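Local coordinates for protein isoflavone reductase (Medicago sativa, PDB 2GAS) that uses NADPH to reduce 2'-hydroxyisoflavones such as 2'-hydroxyformononetin to chiral isoflavanones, a late step in making the alfalfa phytoalexin medicarpin, at residues 107-112 / 196-201; 246-251 / 265-270. One frame throughout, in Å; residues are numbered along the deposited sequence.

Contact 1. Residues 107-112 / 196-201; sequences KFFPSE and TFTIRA
Lys107 and Phe109 of strand 107-109 pack against Thr198 and Ala201 near the end of helix 191-202, a buried strand-on-helix contact that is apolar in the middle and polar at one end. The axes of strand 107-109 and of the helical segment 196-201 approach to 11.0 Å, nearly antiparallel at 158°, and the Phe109 ring bridges much of that separation. Its CZ comes to 4.0 Å from CB of Ala201, whose backbone carbon lies at the ring edge, and CE2 meets CG2 of Thr198 at 4.0 Å. Small residues on the helix let the ring come this close to its backbone. Thr198 sets CG2 anti to its backbone N (OG1 chi1 -62°), which gives the methyl to Phe109 while OG1 bonds back to Val194 O inside the helix. Lys107, bent at chi2 and chi3, carries NZ to 2.8 Å from Ala201 O, tilted 21° from the carbonyl plane. Thr207 OG1 and Ala202 O also bind NZ, so three oxygens surround the buried, probably charged amine; two are carbonyls of the last turn, which would favour that charge. A methionine in its place would probably leave the carbonyls of Ala201 and Ala202 without this donor. Strand 107-109 follows 79-82 in the parallel sheet of order 3-2-1-4-5, Phe108 bonds onward to Thr148 of strand 148-151, and the helix packed on the sheet belongs to the NADP-binding Rossmann fold of the NmrA-type reductases.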
# COMPACT_ATOMS: atom_id res chain seq x y z
N LYS A 107 17.38 -2.65 6.91
CA LYS A 107 16.24 -1.82 6.55
C LYS A 107 14.93 -2.52 6.84
O LYS A 107 14.76 -3.69 6.52
CB LYS A 107 16.30 -1.41 5.07
CG LYS A 107 15.28 -0.34 4.69
CD LYS A 107 15.84 0.64 3.65
CE LYS A 107 16.05 -0.03 2.31
NZ LYS A 107 16.59 0.92 1.28
N PHE A 108 14.00 -1.80 7.46
CA PHE A 108 12.68 -2.34 7.79
C PHE A 108 11.60 -1.51 7.14
O PHE A 108 11.59 -0.28 7.27
CB PHE A 108 12.47 -2.37 9.31
CG PHE A 108 11.07 -2.74 9.73
CD1 PHE A 108 10.43 -3.86 9.19
CD2 PHE A 108 10.40 -2.01 10.71
CE1 PHE A 108 9.15 -4.23 9.62
CE2 PHE A 108 9.13 -2.37 11.14
CZ PHE A 108 8.50 -3.47 10.60
N PHE A 109 10.69 -2.18 6.43
CA PHE A 109 9.55 -1.53 5.79
C PHE A 109 8.32 -1.90 6.60
O PHE A 109 7.84 -3.03 6.51
CB PHE A 109 9.31 -2.04 4.36
CG PHE A 109 10.23 -1.46 3.32
CD1 PHE A 109 11.56 -1.86 3.24
CD2 PHE A 109 9.74 -0.55 2.38
CE1 PHE A 109 12.39 -1.38 2.23
CE2 PHE A 109 10.57 -0.06 1.36
CZ PHE A 109 11.89 -0.47 1.28
N PRO A 110 7.79 -0.97 7.41
CA PRO A 110 6.59 -1.35 8.16
C PRO A 110 5.37 -1.39 7.24
O PRO A 110 5.45 -1.03 6.06
CB PRO A 110 6.50 -0.26 9.23
CG PRO A 110 7.14 0.92 8.57
CD PRO A 110 8.33 0.31 7.88
N SER A 111 4.24 -1.83 7.79
CA SER A 111 2.99 -1.96 7.04
C SER A 111 2.36 -0.60 6.72
O SER A 111 1.40 -0.18 7.37
CB SER A 111 2.01 -2.84 7.82
OG SER A 111 0.83 -3.09 7.07
N GLU A 112 2.92 0.06 5.72
CA GLU A 112 2.44 1.37 5.29
C GLU A 112 1.57 1.12 4.06
O GLU A 112 0.41 0.74 4.19
CB GLU A 112 3.63 2.26 4.95
CG GLU A 112 4.47 2.67 6.17
CD GLU A 112 3.86 3.85 6.91
OE1 GLU A 112 3.13 4.63 6.26
OE2 GLU A 112 4.13 4.01 8.12
N THR A 196 7.11 -3.27 -7.56
CA THR A 196 8.33 -2.82 -8.22
C THR A 196 9.01 -1.65 -7.50
O THR A 196 10.21 -1.69 -7.27
CB THR A 196 8.02 -2.45 -9.67
OG1 THR A 196 7.47 -3.60 -10.33
CG2 THR A 196 9.29 -2.01 -10.40
N PHE A 197 8.24 -0.63 -7.15
CA PHE A 197 8.80 0.52 -6.46
C PHE A 197 9.29 0.20 -5.05
O PHE A 197 10.25 0.80 -4.56
CB PHE A 197 7.78 1.67 -6.40
CG PHE A 197 7.64 2.41 -7.70
CD1 PHE A 197 6.49 2.28 -8.47
CD2 PHE A 197 8.67 3.23 -8.15
CE1 PHE A 197 6.37 2.95 -9.68
CE2 PHE A 197 8.56 3.91 -9.36
CZ PHE A 197 7.41 3.77 -10.12
N THR A 198 8.63 -0.74 -4.39
CA THR A 198 9.04 -1.11 -3.04
C THR A 198 10.42 -1.74 -3.08
O THR A 198 11.27 -1.45 -2.24
CB THR A 198 8.05 -2.11 -2.41
OG1 THR A 198 6.76 -1.49 -2.30
CG2 THR A 198 8.51 -2.52 -1.02
N ILE A 199 10.65 -2.61 -4.07
CA ILE A 199 11.95 -3.26 -4.19
C ILE A 199 13.01 -2.27 -4.67
O ILE A 199 14.16 -2.34 -4.24
CB ILE A 199 11.86 -4.50 -5.13
CG1 ILE A 199 11.06 -5.62 -4.45
CG2 ILE A 199 13.26 -5.02 -5.44
CD1 ILE A 199 9.65 -5.25 -4.06
N ARG A 200 12.62 -1.34 -5.54
CA ARG A 200 13.58 -0.32 -5.99
C ARG A 200 14.05 0.45 -4.77
O ARG A 200 15.23 0.73 -4.61
CB ARG A 200 12.92 0.64 -6.98
CG ARG A 200 12.89 0.15 -8.41
CD ARG A 200 14.29 0.10 -9.00
NE ARG A 200 14.53 1.15 -9.98
CZ ARG A 200 15.50 2.06 -9.88
NH1 ARG A 200 16.32 2.04 -8.84
NH2 ARG A 200 15.66 2.97 -10.83
N ALA A 201 13.11 0.78 -3.88
CA ALA A 201 13.43 1.51 -2.67
C ALA A 201 14.29 0.66 -1.74
O ALA A 201 15.24 1.15 -1.13
CB ALA A 201 12.13 1.93 -1.95

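Contact 2. Residues 246-251 / 265-270; sequences EQVLKD and LYHSQQ
His267 turns its imidazole toward helix 245-254 by placing CG anti to the backbone N (chi1 164°), and Leu249 answers with CG beside its own backbone N (chi1 -64°) and an extended second torsion, a conformation that swings CD2 in over the ring. The methyl stands over one face of the imidazole, 3.9 Å from CD2 to the centroid and 21° off the ring normal. This is a CH-pi contact, displaced toward the rim: the closest ring atom to CD2 is CE1, at 3.7 Å, and NE2 follows at 3.8 Å. A branched leucine suits the position because one methyl can reach the ring although the CB bond does not aim at it.

Val248, one residue earlier, points toward the partner helix and brings CG1 to 4.3 Å from CB of His267, so the base of the histidine meets a beta-branched side chain while its ring meets Leu249. The two helices, 245-254 and 259-271, are consecutive in the chain, joined by a short loop and packed against each other in this NmrA-type reductase, and the facing residues Val248 and His267 have CA atoms 7.4 Å apart. Leu179 of strand 175-179 touches both Val248 and Tyr266, so both helices pack against that strand. His267 ND1 is buried by this contact without a partner in the model, which probably carries some desolvation cost. His267 also begins the wider pi-type turn at 267-270, and its side chain touches Lys272 just past the helix end.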
# COMPACT_ATOMS: atom_id res chain seq x y z
N GLU A 246 -19.77 18.90 4.02
CA GLU A 246 -20.63 18.85 5.19
C GLU A 246 -21.57 17.66 5.13
O GLU A 246 -21.81 16.98 6.13
CB GLU A 246 -21.47 20.13 5.32
CG GLU A 246 -20.68 21.41 5.53
CD GLU A 246 -19.90 21.82 4.31
OE1 GLU A 246 -20.45 21.75 3.19
OE2 GLU A 246 -18.73 22.24 4.47
N GLN A 247 -22.12 17.41 3.94
CA GLN A 247 -23.04 16.29 3.76
C GLN A 247 -22.30 14.96 3.86
O GLN A 247 -22.83 13.98 4.39
CB GLN A 247 -23.77 16.44 2.42
CG GLN A 247 -24.72 17.67 2.38
CD GLN A 247 -25.23 18.03 0.99
OE1 GLN A 247 -24.45 18.35 0.09
NE2 GLN A 247 -26.55 17.99 0.82
N VAL A 248 -21.07 14.92 3.38
CA VAL A 248 -20.27 13.70 3.45
C VAL A 248 -19.96 13.37 4.91
O VAL A 248 -20.09 12.22 5.33
CB VAL A 248 -18.94 13.85 2.68
CG1 VAL A 248 -18.03 12.67 2.96
CG2 VAL A 248 -19.23 13.96 1.19
N LEU A 249 -19.54 14.37 5.68
CA LEU A 249 -19.22 14.17 7.08
C LEU A 249 -20.41 13.66 7.88
O LEU A 249 -20.27 12.80 8.76
CB LEU A 249 -18.69 15.47 7.69
CG LEU A 249 -17.37 16.00 7.10
CD1 LEU A 249 -17.04 17.36 7.70
CD2 LEU A 249 -16.25 15.01 7.39
N LYS A 250 -21.60 14.18 7.58
CA LYS A 250 -22.80 13.75 8.27
C LYS A 250 -23.09 12.29 7.92
O LYS A 250 -23.48 11.50 8.78
CB LYS A 250 -23.99 14.64 7.87
CG LYS A 250 -25.27 14.35 8.62
CD LYS A 250 -26.13 13.32 7.91
CE LYS A 250 -26.88 13.94 6.74
NZ LYS A 250 -27.78 15.04 7.18
N ASP A 251 -22.87 11.94 6.66
CA ASP A 251 -23.08 10.58 6.17
C ASP A 251 -22.19 9.60 6.93
O ASP A 251 -22.61 8.50 7.29
CB ASP A 251 -22.77 10.52 4.68
CG ASP A 251 -23.20 9.21 4.05
OD1 ASP A 251 -23.01 8.15 4.68
OD2 ASP A 251 -23.71 9.24 2.91
N LEU A 265 -12.36 7.13 4.41
CA LEU A 265 -11.17 6.91 3.60
C LEU A 265 -11.27 7.77 2.32
O LEU A 265 -10.32 8.46 1.96
CB LEU A 265 -11.05 5.43 3.24
CG LEU A 265 -9.81 5.00 2.45
CD1 LEU A 265 -8.54 5.37 3.20
CD2 LEU A 265 -9.86 3.50 2.23
N TYR A 266 -12.42 7.72 1.66
CA TYR A 266 -12.65 8.49 0.44
C TYR A 266 -12.62 9.99 0.73
O TYR A 266 -12.11 10.77 -0.07
CB TYR A 266 -14.01 8.14 -0.17
CG TYR A 266 -14.15 6.73 -0.67
CD1 TYR A 266 -15.40 6.13 -0.75
CD2 TYR A 266 -13.04 5.99 -1.08
CE1 TYR A 266 -15.56 4.83 -1.22
CE2 TYR A 266 -13.19 4.68 -1.56
CZ TYR A 266 -14.45 4.11 -1.62
OH TYR A 266 -14.62 2.82 -2.06
N HIS A 267 -13.18 10.39 1.87
CA HIS A 267 -13.18 11.80 2.26
C HIS A 267 -11.75 12.34 2.30
O HIS A 267 -11.44 13.40 1.76
CB HIS A 267 -13.85 11.95 3.64
CG HIS A 267 -13.58 13.26 4.31
ND1 HIS A 267 -14.23 14.43 3.96
CD2 HIS A 267 -12.73 13.59 5.31
CE1 HIS A 267 -13.79 15.42 4.72
NE2 HIS A 267 -12.88 14.94 5.54
N SER A 268 -10.86 11.60 2.95
CA SER A 268 -9.47 12.00 3.07
C SER A 268 -8.77 12.03 1.71
O SER A 268 -7.98 12.93 1.43
CB SER A 268 -8.74 11.04 4.01
OG SER A 268 -7.35 11.32 4.06
N GLN A 269 -9.09 11.06 0.86
CA GLN A 269 -8.45 10.96 -0.46
C GLN A 269 -9.06 11.87 -1.52
O GLN A 269 -8.34 12.43 -2.35
CB GLN A 269 -8.51 9.49 -0.93
CG GLN A 269 -7.59 9.09 -2.09
CD GLN A 269 -8.29 9.08 -3.45
OE1 GLN A 269 -9.51 8.90 -3.52
NE2 GLN A 269 -7.52 9.23 -4.52
N GLN A 270 -10.37 12.04 -1.47
CA GLN A 270 -11.10 12.83 -2.46
C GLN A 270 -11.34 14.30 -2.13
O GLN A 270 -11.37 15.14 -3.03
CB GLN A 270 -12.45 12.17 -2.75
CG GLN A 270 -12.36 10.76 -3.34
CD GLN A 270 -12.32 10.76 -4.85
OE1 GLN A 270 -13.21 11.32 -5.50
NE2 GLN A 270 -11.31 10.11 -5.43

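Contact 1 and contact 2 occupy separate parts of one chain, their centres 29 Å apart and their nearest atoms about 10 Å apart without touching, and contact 1 closes along the sequence before contact 2 opens. Residues 107-112 / 196-201 sit closer to the cofactor region: the side chain of Thr198 is about 7 Å from that of Ile14, in the inferred NADP-binding loop, and that of Phe109 about 10 Å from Arg137, assigned to NADP by similarity. Just beyond the strand, Glu112 pairs with Arg137 and its carbonyl bonds to Lys133, the inferred proton acceptor. Residues 246-251 / 265-270 lie away from these sites.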